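Local coordinates for protein endonuclease V (Bacillus subtilis, PDB 3GA2) that probably nicks double-stranded DNA at the second phosphodiester bond 3' to a deoxyinosine, a magnesium-dependent step in the repair of deaminated bases, at residues D111-D116 against L136-I141; D116-L121 against G142-Y147. The protein carries 1 engineered substitution. One frame throughout, in Å; residues are numbered along the deposited sequence.

Contacts 1 and 2 are successive stages of one strand pairing, their centres about 13 Å apart. In contact 1 the strands 113-116 and 140-144 run parallel through the buried middle of the sheet. In contact 2 the chain that leaves Asp116 turns across the later residues of strand 140-144. A probable hydrogen bond, 2.9 Å from Phe115 O to Ile143 N, carries the pairing from one to the other, and Asp116 belongs to both. Asp116 and Asp46 are predicted magnesium ligands, and their side chains lie next to each other. The Phe115 side chain of contact 1 is about 8 Å from that of Asp46, and contact 2 holds Asp116 itself.

Contact 1 of 2, residues D111-D116 against L136-I141; sequences DVFLFD and LGKPTI
Leu136 and Phe113 meet in the close-packed part of this contact. Methyl CD1 of Leu136 sits over the middle of the Phe113 ring, 3.8 Å from its centroid and 13° off the ring normal, a CH-pi contact. The same methyl meets the Phe115 ring at its edge, 3.7 Å from CZ, so one branched side chain fills the angle between two aromatics. Thr140 closes this side of the sheet: its CG2 lies 3.6 Å from Phe115 CE1, while chi1 of 61° turns OG1 the other way, to the carbonyl of Ala129. A threonine suits the place because its methyl packs while the helix satisfies its hydroxyl. On the other face Leu114 and Ile141 lie side by side, and Ile141 CD1 comes within 3.9 Å of Val112 CG2. Three backbone bonds hold the parallel pair: Phe113 N to Pro139 O, Ile141 N to Phe113 O and Phe115 N to Ile141 O, the last 2.9 Å long and nearly straight at 173°. An alanine in place of Phe113 would probably leave Leu136 CD1 without its aromatic face and open a gap beside the Lys138 methylenes.

Toward Asp111 the packing thins: Asp111, Lys138 and Pro139 are partly exposed, unlike the buried Phe113, Phe115 and Leu136. Pro139 CD rests 3.2 Å from Asp111 O, but the carboxylate turns away to the backbone N-H groups of Asn40 and Thr41. Lys138 NZ forms a salt bridge with Glu109 and stays 4.8 Å from Asp111 OD1, while its CB and CG lie against Phe113. Gly137, its positive phi favouring glycine, ends the helical path before strand 140-144. The whole is a beta-alpha-beta unit of an RNase H-clan domain, two adjacent parallel strands joined by a helix, leading to Asp116, a predicted magnesium ligand.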
# COMPACT_ATOMS: atom_id res chain seq x y z
N ASP A 111 -4.01 -12.59 5.29
CA ASP A 111 -2.85 -13.29 4.75
C ASP A 111 -1.98 -12.37 3.89
O ASP A 111 -0.79 -12.63 3.70
CB ASP A 111 -3.26 -14.49 3.89
CG ASP A 111 -4.03 -15.54 4.67
OD1 ASP A 111 -3.52 -16.02 5.71
OD2 ASP A 111 -5.14 -15.90 4.23
N VAL A 112 -2.59 -11.32 3.35
CA VAL A 112 -1.88 -10.35 2.50
C VAL A 112 -2.56 -8.99 2.56
O VAL A 112 -3.79 -8.91 2.62
CB VAL A 112 -1.83 -10.82 1.02
CG1 VAL A 112 -3.23 -10.98 0.48
CG2 VAL A 112 -1.06 -9.79 0.18
N PHE A 113 -1.76 -7.93 2.54
CA PHE A 113 -2.29 -6.57 2.59
C PHE A 113 -1.95 -5.80 1.33
O PHE A 113 -0.79 -5.69 0.96
CB PHE A 113 -1.70 -5.79 3.78
CG PHE A 113 -2.19 -6.24 5.12
CD1 PHE A 113 -3.02 -5.41 5.88
CD2 PHE A 113 -1.77 -7.45 5.67
CE1 PHE A 113 -3.42 -5.78 7.17
CE2 PHE A 113 -2.16 -7.82 6.95
CZ PHE A 113 -2.99 -6.99 7.70
N LEU A 114 -2.97 -5.27 0.65
CA LEU A 114 -2.73 -4.48 -0.55
C LEU A 114 -2.89 -3.01 -0.15
O LEU A 114 -3.90 -2.61 0.43
CB LEU A 114 -3.72 -4.85 -1.67
CG LEU A 114 -3.59 -6.23 -2.32
CD1 LEU A 114 -4.35 -7.27 -1.51
CD2 LEU A 114 -4.15 -6.18 -3.74
N PHE A 115 -1.89 -2.21 -0.46
CA PHE A 115 -1.89 -0.80 -0.11
C PHE A 115 -2.14 0.16 -1.25
O PHE A 115 -1.66 -0.05 -2.36
CB PHE A 115 -0.54 -0.42 0.51
CG PHE A 115 -0.30 -1.01 1.86
CD1 PHE A 115 0.01 -2.36 2.00
CD2 PHE A 115 -0.36 -0.21 3.00
CE1 PHE A 115 0.25 -2.91 3.25
CE2 PHE A 115 -0.11 -0.75 4.26
CZ PHE A 115 0.19 -2.10 4.39
N ASP A 116 -2.90 1.21 -0.97
CA ASP A 116 -3.13 2.24 -1.96
C ASP A 116 -1.85 3.08 -1.83
O ASP A 116 -1.83 4.10 -1.14
CB ASP A 116 -4.36 3.09 -1.63
CG ASP A 116 -4.61 4.19 -2.66
OD1 ASP A 116 -5.67 4.83 -2.61
OD2 ASP A 116 -3.73 4.41 -3.51
N LEU A 136 3.67 -5.39 10.07
CA LEU A 136 2.58 -6.36 9.94
C LEU A 136 3.04 -7.82 9.94
O LEU A 136 2.28 -8.71 10.30
CB LEU A 136 1.79 -6.09 8.66
CG LEU A 136 1.19 -4.70 8.45
CD1 LEU A 136 0.51 -4.62 7.08
CD2 LEU A 136 0.17 -4.40 9.55
N GLY A 137 4.29 -8.06 9.54
CA GLY A 137 4.79 -9.42 9.49
C GLY A 137 4.01 -10.26 8.48
O GLY A 137 3.94 -11.48 8.58
N LYS A 138 3.42 -9.59 7.50
CA LYS A 138 2.65 -10.28 6.48
C LYS A 138 3.05 -9.82 5.09
O LYS A 138 3.65 -8.77 4.91
CB LYS A 138 1.15 -10.02 6.68
CG LYS A 138 0.56 -10.60 7.96
CD LYS A 138 0.54 -12.13 7.94
CE LYS A 138 -0.32 -12.70 9.07
NZ LYS A 138 -0.48 -14.18 8.98
N PRO A 139 2.75 -10.64 4.07
CA PRO A 139 3.09 -10.24 2.70
C PRO A 139 2.27 -8.99 2.36
O PRO A 139 1.10 -8.89 2.73
CB PRO A 139 2.64 -11.44 1.88
CG PRO A 139 2.81 -12.60 2.83
CD PRO A 139 2.30 -12.04 4.13
N THR A 140 2.88 -8.04 1.66
CA THR A 140 2.18 -6.83 1.27
C THR A 140 2.40 -6.57 -0.22
O THR A 140 3.37 -7.05 -0.81
CB THR A 140 2.64 -5.59 2.07
OG1 THR A 140 4.04 -5.36 1.85
CG2 THR A 140 2.40 -5.79 3.57
N ILE A 141 1.49 -5.80 -0.81
CA ILE A 141 1.54 -5.46 -2.22
C ILE A 141 1.28 -3.98 -2.39
O ILE A 141 0.44 -3.40 -1.70
CB ILE A 141 0.48 -6.25 -3.04
CG1 ILE A 141 0.76 -7.75 -2.96
CG2 ILE A 141 0.49 -5.78 -4.50
CD1 ILE A 141 -0.38 -8.62 -3.51

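Contact 2 of 2, residues D116-L121 against G142-Y147; sequences DGNGYL and GIAKTY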
# COMPACT_ATOMS: atom_id res chain seq x y z
N ASP A 116 -2.90 1.21 -0.97
CA ASP A 116 -3.13 2.24 -1.96
C ASP A 116 -1.85 3.08 -1.83
O ASP A 116 -1.83 4.10 -1.14
CB ASP A 116 -4.36 3.09 -1.63
CG ASP A 116 -4.61 4.19 -2.66
OD1 ASP A 116 -5.67 4.83 -2.61
OD2 ASP A 116 -3.73 4.41 -3.51
N GLY A 117 -0.79 2.62 -2.49
CA GLY A 117 0.50 3.29 -2.45
C GLY A 117 1.62 2.39 -2.96
O GLY A 117 1.39 1.20 -3.19
N ASN A 118 2.83 2.93 -3.13
CA ASN A 118 3.95 2.14 -3.62
C ASN A 118 4.62 1.25 -2.58
O ASN A 118 4.50 1.46 -1.37
CB ASN A 118 5.04 3.04 -4.22
CG ASN A 118 4.61 3.68 -5.52
OD1 ASN A 118 4.29 3.00 -6.49
ND2 ASN A 118 4.60 5.01 -5.55
N GLY A 119 5.36 0.27 -3.09
CA GLY A 119 6.11 -0.64 -2.24
C GLY A 119 7.55 -0.58 -2.71
O GLY A 119 8.24 0.41 -2.48
N TYR A 120 7.99 -1.63 -3.39
CA TYR A 120 9.35 -1.72 -3.91
C TYR A 120 9.62 -0.65 -4.98
O TYR A 120 10.76 -0.24 -5.19
CB TYR A 120 9.57 -3.11 -4.49
CG TYR A 120 11.02 -3.52 -4.63
CD1 TYR A 120 11.82 -3.72 -3.50
CD2 TYR A 120 11.59 -3.72 -5.89
CE1 TYR A 120 13.16 -4.09 -3.62
CE2 TYR A 120 12.93 -4.10 -6.02
CZ TYR A 120 13.70 -4.28 -4.88
OH TYR A 120 15.03 -4.64 -4.99
N LEU A 121 8.58 -0.21 -5.67
CA LEU A 121 8.72 0.83 -6.69
C LEU A 121 8.85 2.15 -5.96
O LEU A 121 7.88 2.91 -5.82
CB LEU A 121 7.50 0.83 -7.60
CG LEU A 121 7.37 1.87 -8.71
CD1 LEU A 121 8.47 1.73 -9.77
CD2 LEU A 121 6.01 1.68 -9.33
N GLY A 142 2.00 -3.36 -3.31
CA GLY A 142 1.82 -1.94 -3.57
C GLY A 142 1.00 -1.70 -4.81
O GLY A 142 1.29 -2.25 -5.88
N ILE A 143 -0.05 -0.90 -4.68
CA ILE A 143 -0.94 -0.56 -5.79
C ILE A 143 -0.99 0.98 -5.86
O ILE A 143 -1.74 1.61 -5.11
CB ILE A 143 -2.38 -1.08 -5.55
CG1 ILE A 143 -2.39 -2.60 -5.38
CG2 ILE A 143 -3.28 -0.66 -6.71
CD1 ILE A 143 -2.01 -3.38 -6.65
N ALA A 144 -0.19 1.57 -6.74
CA ALA A 144 -0.14 3.04 -6.87
C ALA A 144 -0.98 3.57 -8.04
O ALA A 144 -0.97 3.01 -9.13
CB ALA A 144 1.32 3.50 -7.00
N LYS A 145 -1.69 4.68 -7.81
CA LYS A 145 -2.53 5.30 -8.84
C LYS A 145 -1.73 6.23 -9.74
O LYS A 145 -2.17 6.59 -10.83
CB LYS A 145 -3.66 6.11 -8.20
CG LYS A 145 -4.60 5.33 -7.30
CD LYS A 145 -5.50 6.29 -6.53
CE LYS A 145 -6.36 5.56 -5.52
NZ LYS A 145 -7.21 6.49 -4.74
N THR A 146 -0.56 6.65 -9.26
CA THR A 146 0.28 7.55 -10.04
C THR A 146 1.69 7.00 -10.13
O THR A 146 2.17 6.31 -9.22
CB THR A 146 0.35 8.95 -9.40
OG1 THR A 146 0.99 8.86 -8.12
CG2 THR A 146 -1.05 9.53 -9.23
N TYR A 147 2.36 7.32 -11.23
CA TYR A 147 3.71 6.84 -11.47
C TYR A 147 4.80 7.70 -10.84
O TYR A 147 4.86 8.91 -11.06
CB TYR A 147 3.97 6.74 -12.97
CG TYR A 147 5.37 6.27 -13.31
CD1 TYR A 147 5.78 4.98 -13.00
CD2 TYR A 147 6.27 7.12 -13.96
CE1 TYR A 147 7.06 4.54 -13.33
CE2 TYR A 147 7.55 6.69 -14.29
CZ TYR A 147 7.94 5.40 -13.98
OH TYR A 147 9.20 4.97 -14.33
O HOH W 1 -1.54 5.59 -4.82
O HOH W 2 4.53 4.55 -8.83
O HOH W 3 3.21 7.20 -6.48
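Asp116 and Asn118 each turn a flat polar group to strand 140-144 and the turn after it. Lys145 NZ and CE lie to one side of the Asp116 carboxylate plane and water 1 a little to the other. OD1 forms a salt bridge with Lys145 NZ, 3.1 Å away, and OD2 accepts from water 1, which in turn takes the Lys145 N-H. With CG anti to the backbone N (chi1 180°), the acid reaches across to the lysine, whose chain, extended beyond CG, crosses it at about a right angle. A long, flexible base suits the position, since NZ also pairs with Asp223.

The Asn118 amide has the Ala144 methyl on one side of its plane, CB standing 3.1 Å from OD1. Water 2, a little to the other side of that plane, donates to OD1 over 2.8 Å, and water 3 takes a weak bond from ND2. Both waters donate to Thr146 O, so one amide is tied to one carbonyl through two solvent molecules. Asparagine fits because it offers an acceptor and a donor side by side.

Three glycines draw the backbones together. Gly117, fully extended in a conformation glycine takes easily, gives a weak N-H bond to Ile143 O, bent to 126°. Gly142 suits its place, its CA lying 3.2 Å from Gly117 O, with the Gly119 backbone close by. Gly119 N itself bonds to Ser191 OG.

The loop thus leaves strand 113-116, passes strand 140-144 and meets strand 188-194, where Leu121 packs on Phe189 and Ser191; helix 217-235 brings Val219 and Asp223 against Asp116, and helix 128-136 follows along the chain.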